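Long-range contacts in GAF domain/HD domain protein (PDB 3EEA), which is of unknown function, though it may have phosphatase activity, its GAF domain here being one piece of a longer protein that also carries an HD domain: residues Leu24-Val29 with Ile142-Val147; Arg32-Tyr37 with Ala49-Pro55; His84-Pro90 with Leu107-Pro113; Val112-Val116 with Val147-Leu152. One frame throughout, in Å; residues are numbered along the deposited sequence.

From the N terminus, helix 14-28 supplies the first half of contact 1 and waits for its partner until helix 137-158, so contact 1 closes by far the longest loop, with contacts 2 and 3 lying wholly within it. Contact 2 closes first, a hairpin of strands 33-39 and 46-52. Contact 3 follows it in series, joining strand 85-87 to strand 107-116 across a short helical excursion. Contact 4 starts on the same strand, at V112 and P113, and ends on the C-terminal helix, thereby crossing contact 1, with which it shares V147. Contacts 2 and 3 thus build the two margins of the five-stranded sheet, while contacts 1 and 4 fasten the helical layer.

Contact 1. Residues Leu24-Val29 with Ile142-Val147; sequences LLRKLV and IIRDLV
The helical layer that covers one side of the GAF sheet is closed here by two nearly antiparallel helices, with L24, L25, L28 and V29 meeting I142, I143, L146 and V147. The axes of 24-28 and 142-147 stay 10.8 Å apart at an angle of 163°, so branched side chains must fill the interval. L146 CD1 meets three leucines, sent among them by a CG that lies anti to its own carbonyl carbon (chi1 -73°). L28 CD1 presses tightly on L146 CD1 at 3.4 Å, L24 CD2 stands 3.8 Å from that same CD1, and L25 slides past L146 in the opposite direction. L25 CD2 also rests 4.0 Å from I143 CA. Nearer the end of the first helix, V29 crosses I143 at about a right angle, V29 CG2 lying 3.9 Å from I143 CG1. Cutting I143 back to an alanine would probably take the isoleucine contact from both V29 methyls and open a gap above L110 and V112 of the sheet. Between subunits, K27 pairs its charge with D145 of the second subunit, and L28 packs on L28 of that subunit. The whole is consistent with the helical dimer interfaces formed by many GAF domains.

Contact 2. Residues Arg32-Tyr37 with Ala49-Pro55; sequences RWIAVY and ARSTGLP
W33, at the start of its strand, meets L54, just past the end of the partner strand, the leucine methyl lying over the indole. L54 CD2 sits 3.6 Å from the centroid of the W33 five-membered ring and only 6° off its normal, a CH-pi contact. The indole is brought there by a first torsion that holds CG between the backbone N and the carbonyl carbon (chi1 51°), and P55 CD approaches W33 CD1 at 4.4 Å. Beside it the extended R32 side chain crosses the proline at roughly a right angle, R32 NH2 being 4.0 Å from P55 CG. A serine in place of W33 would probably remove the ring face under L54 CD2 and leave P55 CD without its indole neighbour.

Behind these side chains the antiparallel strands are joined by backbone bonds. I34 and T52 form a hydrogen-bonded pair, with I34 N to T52 O at 3.0 Å and T52 N to I34 O at 2.9 Å. At V36 the pairing is disturbed by a classic beta bulge: V36 O accepts both A49 N, at 2.7 Å, and R50 N, at 3.2 Å. The R50 guanidinium turns from the hairpin to a salt bridge with D15. R32, W33, Y37, L54 and P55 help line a pocket holding a polyether, probably from the crystallisation liquor, to which R32 NH2 gives a weak hydrogen bond. The chemistry implies a mainly apolar pocket wall, with an arginine at its border and a backbone held by paired hydrogen bonds.

Contact 3. Residues His84-Pro90 with Leu107-Pro113; sequences HLMLTDP and LCVLAVP
H84, V109 and C108 lose most surface where strand 85-87 runs antiparallel along strand 107-113. H84 lies just before the short strand and leans on L110, A111, V112 and P113. Its CA makes a CH...O contact with A111 O at 3.1 Å, its backbone N lies 3.6 Å from P113 CD, and ring atom CD2 meets L110 CD1 at 3.8 Å. CG of H84 lies between the backbone N and the carbonyl carbon (chi1 80°), which turns the ring toward L110; H84 also touches T140 and R144 of helix 137-158. A111 O additionally accepts the amide of L85.

V109 and L87 form an antiparallel hydrogen-bonded pair, each giving its N-H to the other's carbonyl: L87 N to V109 O at 2.8 Å, and V109 N to L87 O at 2.8 Å, nearly straight at 171°. On the face shared with L87, V109 CG2 meets P90 CG at 4.2 Å. C108 and M86 occupy the other face, where the methionine chain, extended as far as its sulfur, brings M86 SD within 3.8 Å of C108 SG, an apolar contact of two sulfurs, while T88 CG2 also borders the thiol. L107, one residue earlier, belongs to the lining of the polyether pocket. Backbone bonds therefore fix the alignment of this outermost strand of the chain's sheet, whereas the side chains add mainly apolar contacts of carbon and sulfur, without charge pairing between the strands.

Contact 4. Residues Val112-Val116 with Val147-Leu152; sequences VPMVV and VSHAAL
The flat group here is the A151-L152 peptide, against which V116 sets its CG2 methyl, 3.3 Å from A151 O and 3.7 Å from L152 N, while V115 O lies near A151 CB. V116 CG2 also reaches A151 CB at 3.6 Å. With CG1 anti to the backbone N (chi1 178°), V116 holds its other methyl beside L152 CD1. M114 comes in alongside, its CB 3.9 Å from A151 CB and its CG 3.8 Å from V147 CG1, crossing that valine at about a right angle. A151, with just a methyl, probably allows the strand and helix axes to approach to 7.1 Å.

Water makes the polar link. One molecule accepts V115 N and donates to P113 O and to S148 OG, at 2.9 Å from the last; since S148 OG is also bonded to R144 O, it has two partners. A second water donates to V115 O and to S148 O, 2.7 Å from each. These waters satisfy backbone groups of the strand, while the M114 backbone hydrogen-bonds to I121 and G122 of strand 119-129. A long C-terminal helix laid across the antiparallel sheet, here at 50° to the strand, is the layered alpha/beta arrangement of the GAF fold.

Contact 1. Residues Leu24-Val29 with Ile142-Val147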
loop_
_atom_site.group_PDB
_atom_site.type_symbol
_atom_site.label_atom_id
_atom_site.label_comp_id
_atom_site.label_asym_id
_atom_site.label_seq_id
_atom_site.Cartn_x
_atom_site.Cartn_y
_atom_site.Cartn_z
ATOM N N LEU A 24 -2.137 2.119 7.055
ATOM C CA LEU A 24 -1.618 0.887 6.453
ATOM C C LEU A 24 -0.244 0.516 7.019
ATOM O O LEU A 24 -0.013 -0.658 7.340
ATOM C CB LEU A 24 -1.536 1.009 4.942
ATOM C CG LEU A 24 -1.217 -0.264 4.185
ATOM C CD1 LEU A 24 -2.233 -1.351 4.541
ATOM C CD2 LEU A 24 -1.154 0.029 2.691
ATOM N N LEU A 25 0.653 1.500 7.147
ATOM C CA LEU A 25 1.968 1.249 7.751
ATOM C C LEU A 25 1.789 0.683 9.160
ATOM O O LEU A 25 2.459 -0.317 9.483
ATOM C CB LEU A 25 2.843 2.474 7.816
ATOM C CG LEU A 25 3.303 2.962 6.453
ATOM C CD1 LEU A 25 3.870 4.390 6.656
ATOM C CD2 LEU A 25 4.308 1.968 5.817
ATOM N N ARG A 26 0.920 1.296 9.961
ATOM C CA ARG A 26 0.737 0.796 11.347
ATOM C C ARG A 26 0.196 -0.644 11.423
ATOM O O ARG A 26 0.468 -1.385 12.393
ATOM C CB ARG A 26 -0.090 1.756 12.184
ATOM C CG ARG A 26 0.789 2.922 12.606
ATOM C CD ARG A 26 0.127 3.956 13.491
ATOM N NE ARG A 26 -0.282 3.493 14.824
ATOM C CZ ARG A 26 0.517 3.360 15.884
ATOM N NH1 ARG A 26 1.809 3.612 15.813
ATOM N NH2 ARG A 26 0.016 2.952 17.035
ATOM N N LYS A 27 -0.624 -1.005 10.457
ATOM C CA LYS A 27 -1.160 -2.359 10.346
ATOM C C LYS A 27 -0.140 -3.371 9.837
ATOM O O LYS A 27 -0.233 -4.585 10.149
ATOM C CB LYS A 27 -2.361 -2.351 9.447
ATOM C CG LYS A 27 -3.568 -1.681 10.073
ATOM C CD LYS A 27 -4.729 -1.910 9.169
ATOM C CE LYS A 27 -5.897 -1.085 9.578
ATOM N NZ LYS A 27 -6.979 -1.471 8.649
ATOM N N LEU A 28 0.832 -2.913 9.056
ATOM C CA LEU A 28 1.810 -3.835 8.477
ATOM C C LEU A 28 3.088 -3.989 9.297
ATOM O O LEU A 28 3.776 -4.989 9.171
ATOM C CB LEU A 28 2.208 -3.345 7.065
ATOM C CG LEU A 28 1.090 -3.527 6.044
ATOM C CD1 LEU A 28 1.465 -2.910 4.722
ATOM C CD2 LEU A 28 0.707 -5.046 5.953
ATOM N N VAL A 29 3.433 -2.967 10.081
ATOM C CA VAL A 29 4.704 -2.940 10.801
ATOM C C VAL A 29 4.402 -2.460 12.195
ATOM O O VAL A 29 3.763 -1.439 12.367
ATOM C CB VAL A 29 5.734 -1.993 10.110
ATOM C CG1 VAL A 29 7.071 -1.937 10.914
ATOM C CG2 VAL A 29 6.026 -2.408 8.638
ATOM N N ILE A 142 9.250 -2.875 2.963
ATOM C CA ILE A 142 7.799 -2.603 2.901
ATOM C C ILE A 142 7.492 -1.122 3.087
ATOM O O ILE A 142 6.749 -0.531 2.290
ATOM C CB ILE A 142 7.040 -3.429 3.945
ATOM C CG1 ILE A 142 7.204 -4.930 3.603
ATOM C CG2 ILE A 142 5.542 -2.966 3.942
ATOM C CD1 ILE A 142 6.741 -5.889 4.644
ATOM N N ILE A 143 8.046 -0.542 4.146
ATOM C CA ILE A 143 7.896 0.859 4.442
ATOM C C ILE A 143 8.335 1.745 3.260
ATOM O O ILE A 143 7.578 2.614 2.824
ATOM C CB ILE A 143 8.633 1.251 5.754
ATOM C CG1 ILE A 143 7.937 0.555 6.977
ATOM C CG2 ILE A 143 8.612 2.739 5.948
ATOM C CD1 ILE A 143 8.798 0.511 8.246
ATOM N N ARG A 144 9.550 1.508 2.769
ATOM C CA ARG A 144 10.067 2.306 1.665
ATOM C C ARG A 144 9.165 2.224 0.412
ATOM O O ARG A 144 8.897 3.235 -0.277
ATOM C CB ARG A 144 11.508 1.839 1.326
ATOM C CG ARG A 144 12.454 2.277 2.378
ATOM C CD ARG A 144 13.875 1.714 2.160
ATOM N NE ARG A 144 14.368 2.170 0.866
ATOM C CZ ARG A 144 15.513 1.757 0.314
ATOM N NH1 ARG A 144 16.254 0.833 0.894
ATOM N NH2 ARG A 144 15.868 2.274 -0.832
ATOM N N ASP A 145 8.683 1.022 0.122
ATOM C CA ASP A 145 7.772 0.821 -1.016
ATOM C C ASP A 145 6.498 1.641 -0.873
ATOM O O ASP A 145 6.108 2.406 -1.795
ATOM C CB ASP A 145 7.436 -0.651 -1.142
ATOM C CG ASP A 145 8.555 -1.468 -1.782
ATOM O OD1 ASP A 145 9.330 -0.918 -2.567
ATOM O OD2 ASP A 145 8.557 -2.713 -1.566
ATOM N N LEU A 146 5.850 1.496 0.296
ATOM C CA LEU A 146 4.525 2.125 0.528
ATOM C C LEU A 146 4.652 3.666 0.548
ATOM O O LEU A 146 3.884 4.378 -0.075
ATOM C CB LEU A 146 3.906 1.612 1.811
ATOM C CG LEU A 146 3.388 0.175 1.713
ATOM C CD1 LEU A 146 2.628 -0.221 2.977
ATOM C CD2 LEU A 146 2.523 -0.054 0.512
ATOM N N VAL A 147 5.713 4.169 1.158
ATOM C CA VAL A 147 5.984 5.590 1.200
ATOM C C VAL A 147 6.267 6.094 -0.201
ATOM O O VAL A 147 5.844 7.166 -0.565
ATOM C CB VAL A 147 7.142 5.940 2.173
ATOM C CG1 VAL A 147 7.625 7.432 2.058
ATOM C CG2 VAL A 147 6.729 5.582 3.591
#

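Contact 2. Residues Arg32-Tyr37 with Ala49-Pro55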
loop_
_atom_site.group_PDB
_atom_site.type_symbol
_atom_site.label_atom_id
_atom_site.label_comp_id
_atom_site.label_asym_id
_atom_site.label_seq_id
_atom_site.Cartn_x
_atom_site.Cartn_y
_atom_site.Cartn_z
ATOM N N ARG A 32 5.337 2.308 17.537
ATOM C CA ARG A 32 4.708 3.136 18.558
ATOM C C ARG A 32 3.974 4.337 17.933
ATOM O O ARG A 32 2.815 4.672 18.277
ATOM C CB ARG A 32 5.778 3.568 19.515
ATOM C CG ARG A 32 5.330 4.406 20.686
ATOM C CD ARG A 32 6.530 4.865 21.430
ATOM N NE ARG A 32 6.166 5.793 22.488
ATOM C CZ ARG A 32 5.758 5.410 23.702
ATOM N NH1 ARG A 32 5.621 4.113 23.994
ATOM N NH2 ARG A 32 5.451 6.329 24.609
ATOM N N TRP A 33 4.653 5.022 17.030
ATOM C CA TRP A 33 4.024 6.121 16.328
ATOM C C TRP A 33 4.700 6.399 14.986
ATOM O O TRP A 33 5.779 5.829 14.702
ATOM C CB TRP A 33 4.040 7.375 17.167
ATOM C CG TRP A 33 5.294 7.812 17.745
ATOM C CD1 TRP A 33 5.591 7.827 19.101
ATOM C CD2 TRP A 33 6.390 8.531 17.101
ATOM N NE1 TRP A 33 6.805 8.382 19.306
ATOM C CE2 TRP A 33 7.329 8.832 18.113
ATOM C CE3 TRP A 33 6.702 8.853 15.767
ATOM C CZ2 TRP A 33 8.541 9.483 17.854
ATOM C CZ3 TRP A 33 7.922 9.508 15.495
ATOM C CH2 TRP A 33 8.838 9.795 16.537
ATOM N N ILE A 34 4.000 7.198 14.188
ATOM C CA ILE A 34 4.385 7.661 12.855
ATOM C C ILE A 34 4.129 9.158 12.763
ATOM O O ILE A 34 3.097 9.652 13.232
ATOM C CB ILE A 34 3.568 6.953 11.725
ATOM C CG1 ILE A 34 3.634 5.446 11.939
ATOM C CG2 ILE A 34 4.056 7.426 10.335
ATOM C CD1 ILE A 34 2.957 4.550 10.849
ATOM N N ALA A 35 5.107 9.889 12.243
ATOM C CA ALA A 35 5.027 11.324 12.102
ATOM C C ALA A 35 5.408 11.703 10.663
ATOM O O ALA A 35 6.522 11.388 10.232
ATOM C CB ALA A 35 5.961 12.003 13.104
ATOM N N VAL A 36 4.501 12.367 9.937
ATOM C CA VAL A 36 4.697 12.683 8.548
ATOM C C VAL A 36 4.833 14.174 8.400
ATOM O O VAL A 36 4.049 14.919 8.988
ATOM C CB VAL A 36 3.500 12.178 7.643
ATOM C CG1 VAL A 36 3.802 12.532 6.147
ATOM C CG2 VAL A 36 3.243 10.702 7.903
ATOM N N TYR A 37 5.819 14.587 7.611
ATOM C CA TYR A 37 6.104 15.975 7.301
ATOM C C TYR A 37 6.214 16.214 5.798
ATOM O O TYR A 37 6.652 15.322 5.034
ATOM C CB TYR A 37 7.466 16.337 7.858
ATOM C CG TYR A 37 7.555 16.342 9.362
ATOM C CD1 TYR A 37 7.562 17.552 10.096
ATOM C CD2 TYR A 37 7.627 15.149 10.068
ATOM C CE1 TYR A 37 7.621 17.536 11.481
ATOM C CE2 TYR A 37 7.743 15.144 11.450
ATOM C CZ TYR A 37 7.729 16.325 12.145
ATOM O OH TYR A 37 7.808 16.279 13.506
ATOM N N ALA A 49 2.744 17.331 9.046
ATOM C CA ALA A 49 1.533 17.088 8.207
ATOM C C ALA A 49 0.497 16.289 9.002
ATOM O O ALA A 49 -0.606 16.744 9.205
ATOM C CB ALA A 49 1.908 16.363 6.928
ATOM N N ARG A 50 0.888 15.127 9.492
ATOM C CA ARG A 50 0.055 14.269 10.295
ATOM C C ARG A 50 0.862 13.295 11.138
ATOM O O ARG A 50 1.865 12.748 10.680
ATOM C CB ARG A 50 -0.852 13.478 9.381
ATOM C CG ARG A 50 -1.752 12.567 10.165
ATOM C CD ARG A 50 -2.882 12.066 9.287
ATOM N NE ARG A 50 -3.825 13.139 9.005
ATOM C CZ ARG A 50 -4.968 13.301 9.657
ATOM N NH1 ARG A 50 -5.287 12.467 10.638
ATOM N NH2 ARG A 50 -5.783 14.303 9.350
ATOM N N SER A 51 0.415 13.057 12.367
ATOM C CA SER A 51 0.977 12.007 13.222
ATOM C C SER A 51 -0.080 11.011 13.596
ATOM O O SER A 51 -1.260 11.358 13.641
ATOM C CB SER A 51 1.539 12.628 14.516
ATOM O OG SER A 51 0.548 13.211 15.368
ATOM N N THR A 52 0.343 9.819 13.993
ATOM C CA THR A 52 -0.531 8.786 14.471
ATOM C C THR A 52 0.185 8.059 15.580
ATOM O O THR A 52 1.333 7.609 15.432
ATOM C CB THR A 52 -0.858 7.771 13.346
ATOM O OG1 THR A 52 -1.062 8.489 12.111
ATOM C CG2 THR A 52 -2.047 6.956 13.713
ATOM N N GLY A 53 -0.507 7.908 16.703
ATOM C CA GLY A 53 0.035 7.247 17.862
ATOM C C GLY A 53 0.889 8.019 18.838
ATOM O O GLY A 53 1.458 7.419 19.743
ATOM N N LEU A 54 1.050 9.332 18.671
ATOM C CA LEU A 54 1.876 10.074 19.619
ATOM C C LEU A 54 1.106 10.139 20.950
ATOM O O LEU A 54 -0.118 10.229 20.932
ATOM C CB LEU A 54 2.096 11.520 19.155
ATOM C CG LEU A 54 3.064 11.817 18.031
ATOM C CD1 LEU A 54 3.010 13.307 17.640
ATOM C CD2 LEU A 54 4.469 11.393 18.436
ATOM N N PRO A 55 1.823 10.113 22.078
ATOM C CA PRO A 55 1.167 10.420 23.341
ATOM C C PRO A 55 0.556 11.803 23.262
ATOM O O PRO A 55 1.177 12.711 22.701
ATOM C CB PRO A 55 2.307 10.396 24.357
ATOM C CG PRO A 55 3.364 9.656 23.745
ATOM C CD PRO A 55 3.254 9.847 22.268
#

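Contact 3. Residues His84-Pro90 with Leu107-Pro113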
loop_
_atom_site.group_PDB
_atom_site.type_symbol
_atom_site.label_atom_id
_atom_site.label_comp_id
_atom_site.label_asym_id
_atom_site.label_seq_id
_atom_site.Cartn_x
_atom_site.Cartn_y
_atom_site.Cartn_z
ATOM N N HIS A 84 16.964 6.720 3.272
ATOM C CA HIS A 84 16.509 6.466 4.624
ATOM C C HIS A 84 17.667 6.314 5.583
ATOM O O HIS A 84 18.776 5.899 5.168
ATOM C CB HIS A 84 15.617 5.241 4.704
ATOM C CG HIS A 84 16.333 3.922 4.727
ATOM N ND1 HIS A 84 16.846 3.319 3.597
ATOM C CD2 HIS A 84 16.609 3.084 5.761
ATOM C CE1 HIS A 84 17.384 2.156 3.936
ATOM N NE2 HIS A 84 17.264 2.000 5.241
ATOM N N LEU A 85 17.412 6.657 6.848
ATOM C CA LEU A 85 18.408 6.484 7.923
ATOM C C LEU A 85 17.675 5.928 9.141
ATOM O O LEU A 85 16.501 6.209 9.320
ATOM C CB LEU A 85 19.062 7.834 8.258
ATOM C CG LEU A 85 19.890 8.396 7.109
ATOM C CD1 LEU A 85 20.346 9.864 7.341
ATOM C CD2 LEU A 85 21.100 7.449 6.814
ATOM N N MET A 86 18.350 5.131 9.967
ATOM C CA MET A 86 17.757 4.667 11.239
ATOM C C MET A 86 18.679 4.979 12.419
ATOM O O MET A 86 19.868 4.703 12.344
ATOM C CB MET A 86 17.487 3.163 11.182
ATOM C CG MET A 86 16.821 2.558 12.470
ATOM S SD MET A 86 16.287 0.842 12.238
ATOM C CE MET A 86 17.910 -0.008 12.216
ATOM N N LEU A 87 18.132 5.547 13.489
ATOM C CA LEU A 87 18.877 5.720 14.726
ATOM C C LEU A 87 18.383 4.742 15.743
ATOM O O LEU A 87 17.207 4.804 16.135
ATOM C CB LEU A 87 18.666 7.110 15.279
ATOM C CG LEU A 87 19.348 8.225 14.544
ATOM C CD1 LEU A 87 19.032 9.517 15.254
ATOM C CD2 LEU A 87 20.882 7.976 14.473
ATOM N N THR A 88 19.274 3.858 16.190
ATOM C CA THR A 88 18.894 2.868 17.176
ATOM C C THR A 88 19.167 3.356 18.599
ATOM O O THR A 88 18.704 2.733 19.542
ATOM C CB THR A 88 19.558 1.490 16.910
ATOM O OG1 THR A 88 20.971 1.621 16.979
ATOM C CG2 THR A 88 19.150 0.954 15.516
ATOM N N ASP A 89 19.876 4.478 18.741
ATOM C CA ASP A 89 20.174 5.072 20.042
ATOM C C ASP A 89 20.164 6.611 19.922
ATOM O O ASP A 89 21.213 7.273 19.980
ATOM C CB ASP A 89 21.531 4.550 20.544
ATOM C CG ASP A 89 21.765 4.808 22.037
ATOM O OD1 ASP A 89 20.869 5.316 22.757
ATOM O OD2 ASP A 89 22.884 4.499 22.500
ATOM N N PRO A 90 18.970 7.190 19.734
ATOM C CA PRO A 90 18.901 8.630 19.517
ATOM C C PRO A 90 19.402 9.440 20.706
ATOM O O PRO A 90 20.051 10.466 20.508
ATOM C CB PRO A 90 17.403 8.890 19.263
ATOM C CG PRO A 90 16.819 7.570 18.930
ATOM C CD PRO A 90 17.644 6.553 19.657
ATOM N N LEU A 107 13.670 5.455 22.129
ATOM C CA LEU A 107 13.105 5.029 20.837
ATOM C C LEU A 107 14.148 4.625 19.789
ATOM O O LEU A 107 15.263 5.112 19.815
ATOM C CB LEU A 107 12.201 6.158 20.299
ATOM C CG LEU A 107 11.020 6.649 21.148
ATOM C CD1 LEU A 107 10.349 7.922 20.552
ATOM C CD2 LEU A 107 9.928 5.617 21.352
ATOM N N CYS A 108 13.792 3.658 18.938
ATOM C CA CYS A 108 14.495 3.359 17.706
ATOM C C CYS A 108 13.726 4.188 16.651
ATOM O O CYS A 108 12.498 4.069 16.597
ATOM C CB CYS A 108 14.376 1.857 17.406
ATOM S SG CYS A 108 14.944 1.442 15.732
ATOM N N VAL A 109 14.415 5.014 15.852
ATOM C CA VAL A 109 13.713 5.904 14.873
ATOM C C VAL A 109 14.188 5.688 13.448
ATOM O O VAL A 109 15.384 5.715 13.153
ATOM C CB VAL A 109 13.775 7.393 15.238
ATOM C CG1 VAL A 109 13.007 8.233 14.166
ATOM C CG2 VAL A 109 13.248 7.641 16.688
ATOM N N LEU A 110 13.227 5.376 12.584
ATOM C CA LEU A 110 13.482 5.203 11.198
ATOM C C LEU A 110 12.979 6.452 10.459
ATOM O O LEU A 110 11.822 6.836 10.623
ATOM C CB LEU A 110 12.787 3.962 10.694
ATOM C CG LEU A 110 12.818 3.699 9.214
ATOM C CD1 LEU A 110 14.223 3.295 8.742
ATOM C CD2 LEU A 110 11.779 2.605 8.858
ATOM N N ALA A 111 13.851 7.052 9.665
ATOM C CA ALA A 111 13.552 8.266 8.872
ATOM C C ALA A 111 13.553 7.903 7.384
ATOM O O ALA A 111 14.596 7.544 6.835
ATOM C CB ALA A 111 14.616 9.308 9.156
ATOM N N VAL A 112 12.400 7.988 6.740
ATOM C CA VAL A 112 12.245 7.606 5.350
ATOM C C VAL A 112 11.812 8.829 4.527
ATOM O O VAL A 112 10.706 9.382 4.717
ATOM C CB VAL A 112 11.243 6.476 5.162
ATOM C CG1 VAL A 112 11.136 6.116 3.680
ATOM C CG2 VAL A 112 11.666 5.243 5.988
ATOM N N PRO A 113 12.675 9.250 3.583
ATOM C CA PRO A 113 12.305 10.428 2.796
ATOM C C PRO A 113 11.229 10.055 1.819
ATOM O O PRO A 113 11.221 8.914 1.338
ATOM C CB PRO A 113 13.575 10.797 2.027
ATOM C CG PRO A 113 14.416 9.607 2.038
ATOM C CD PRO A 113 14.046 8.783 3.297
#

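Contact 4. Residues Val112-Val116 with Val147-Leu152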
loop_
_atom_site.group_PDB
_atom_site.type_symbol
_atom_site.label_atom_id
_atom_site.label_comp_id
_atom_site.label_asym_id
_atom_site.label_seq_id
_atom_site.Cartn_x
_atom_site.Cartn_y
_atom_site.Cartn_z
ATOM N N VAL A 112 12.400 7.988 6.740
ATOM C CA VAL A 112 12.245 7.606 5.350
ATOM C C VAL A 112 11.812 8.829 4.527
ATOM O O VAL A 112 10.706 9.382 4.717
ATOM C CB VAL A 112 11.243 6.476 5.162
ATOM C CG1 VAL A 112 11.136 6.116 3.680
ATOM C CG2 VAL A 112 11.666 5.243 5.988
ATOM N N PRO A 113 12.675 9.250 3.583
ATOM C CA PRO A 113 12.305 10.428 2.796
ATOM C C PRO A 113 11.229 10.055 1.819
ATOM O O PRO A 113 11.221 8.914 1.338
ATOM C CB PRO A 113 13.575 10.797 2.027
ATOM C CG PRO A 113 14.416 9.607 2.038
ATOM C CD PRO A 113 14.046 8.783 3.297
ATOM N N MET A 114 10.313 10.984 1.565
ATOM C CA MET A 114 9.317 10.829 0.467
ATOM C C MET A 114 10.004 11.363 -0.789
ATOM O O MET A 114 10.247 12.563 -0.923
ATOM C CB MET A 114 8.036 11.603 0.779
ATOM C CG MET A 114 7.328 11.207 2.068
ATOM S SD MET A 114 5.817 12.242 2.441
ATOM C CE MET A 114 5.127 12.258 0.820
ATOM N N VAL A 115 10.380 10.458 -1.684
ATOM C CA VAL A 115 11.145 10.803 -2.856
ATOM C C VAL A 115 10.330 10.468 -4.119
ATOM O O VAL A 115 9.725 9.362 -4.252
ATOM C CB VAL A 115 12.432 9.968 -2.900
ATOM C CG1 VAL A 115 13.212 10.252 -4.172
ATOM C CG2 VAL A 115 13.280 10.213 -1.669
ATOM N N VAL A 116 10.283 11.438 -5.004
ATOM C CA VAL A 116 9.681 11.269 -6.312
ATOM C C VAL A 116 10.705 11.680 -7.320
ATOM O O VAL A 116 11.152 12.866 -7.361
ATOM C CB VAL A 116 8.407 12.114 -6.456
ATOM C CG1 VAL A 116 7.780 11.972 -7.866
ATOM C CG2 VAL A 116 7.444 11.633 -5.440
ATOM N N VAL A 147 5.713 4.169 1.158
ATOM C CA VAL A 147 5.984 5.590 1.200
ATOM C C VAL A 147 6.267 6.094 -0.201
ATOM O O VAL A 147 5.844 7.166 -0.565
ATOM C CB VAL A 147 7.142 5.940 2.173
ATOM C CG1 VAL A 147 7.625 7.432 2.058
ATOM C CG2 VAL A 147 6.729 5.582 3.591
ATOM N N SER A 148 6.972 5.314 -1.018
ATOM C CA SER A 148 7.265 5.740 -2.362
ATOM C C SER A 148 6.030 5.803 -3.199
ATOM O O SER A 148 5.901 6.693 -4.037
ATOM C CB SER A 148 8.308 4.869 -3.024
ATOM O OG SER A 148 9.499 5.024 -2.287
ATOM N N HIS A 149 5.091 4.857 -2.987
ATOM C CA HIS A 149 3.820 4.939 -3.644
ATOM C C HIS A 149 3.030 6.207 -3.296
ATOM O O HIS A 149 2.460 6.874 -4.190
ATOM C CB HIS A 149 2.967 3.718 -3.331
ATOM C CG HIS A 149 3.585 2.430 -3.719
ATOM N ND1 HIS A 149 3.150 1.224 -3.206
ATOM C CD2 HIS A 149 4.643 2.150 -4.513
ATOM C CE1 HIS A 149 3.919 0.260 -3.674
ATOM N NE2 HIS A 149 4.821 0.786 -4.476
ATOM N N ALA A 150 2.950 6.509 -1.986
ATOM C CA ALA A 150 2.242 7.670 -1.494
ATOM C C ALA A 150 2.885 8.931 -1.997
ATOM O O ALA A 150 2.164 9.889 -2.399
ATOM C CB ALA A 150 2.163 7.677 0.107
ATOM N N ALA A 151 4.227 8.980 -2.037
ATOM C CA ALA A 151 4.929 10.144 -2.517
ATOM C C ALA A 151 4.578 10.465 -3.967
ATOM O O ALA A 151 4.377 11.639 -4.314
ATOM C CB ALA A 151 6.494 9.982 -2.360
ATOM N N LEU A 152 4.483 9.449 -4.817
ATOM C CA LEU A 152 4.180 9.659 -6.224
ATOM C C LEU A 152 2.763 10.247 -6.413
ATOM O O LEU A 152 2.521 11.225 -7.188
ATOM C CB LEU A 152 4.293 8.319 -6.933
ATOM C CG LEU A 152 3.926 8.227 -8.379
ATOM C CD1 LEU A 152 4.764 9.236 -9.179
ATOM C CD2 LEU A 152 4.291 6.718 -8.780
HETATM O O HOH W 1 9.769 7.697 -1.168
HETATM O O HOH W 2 7.981 7.711 -5.471
#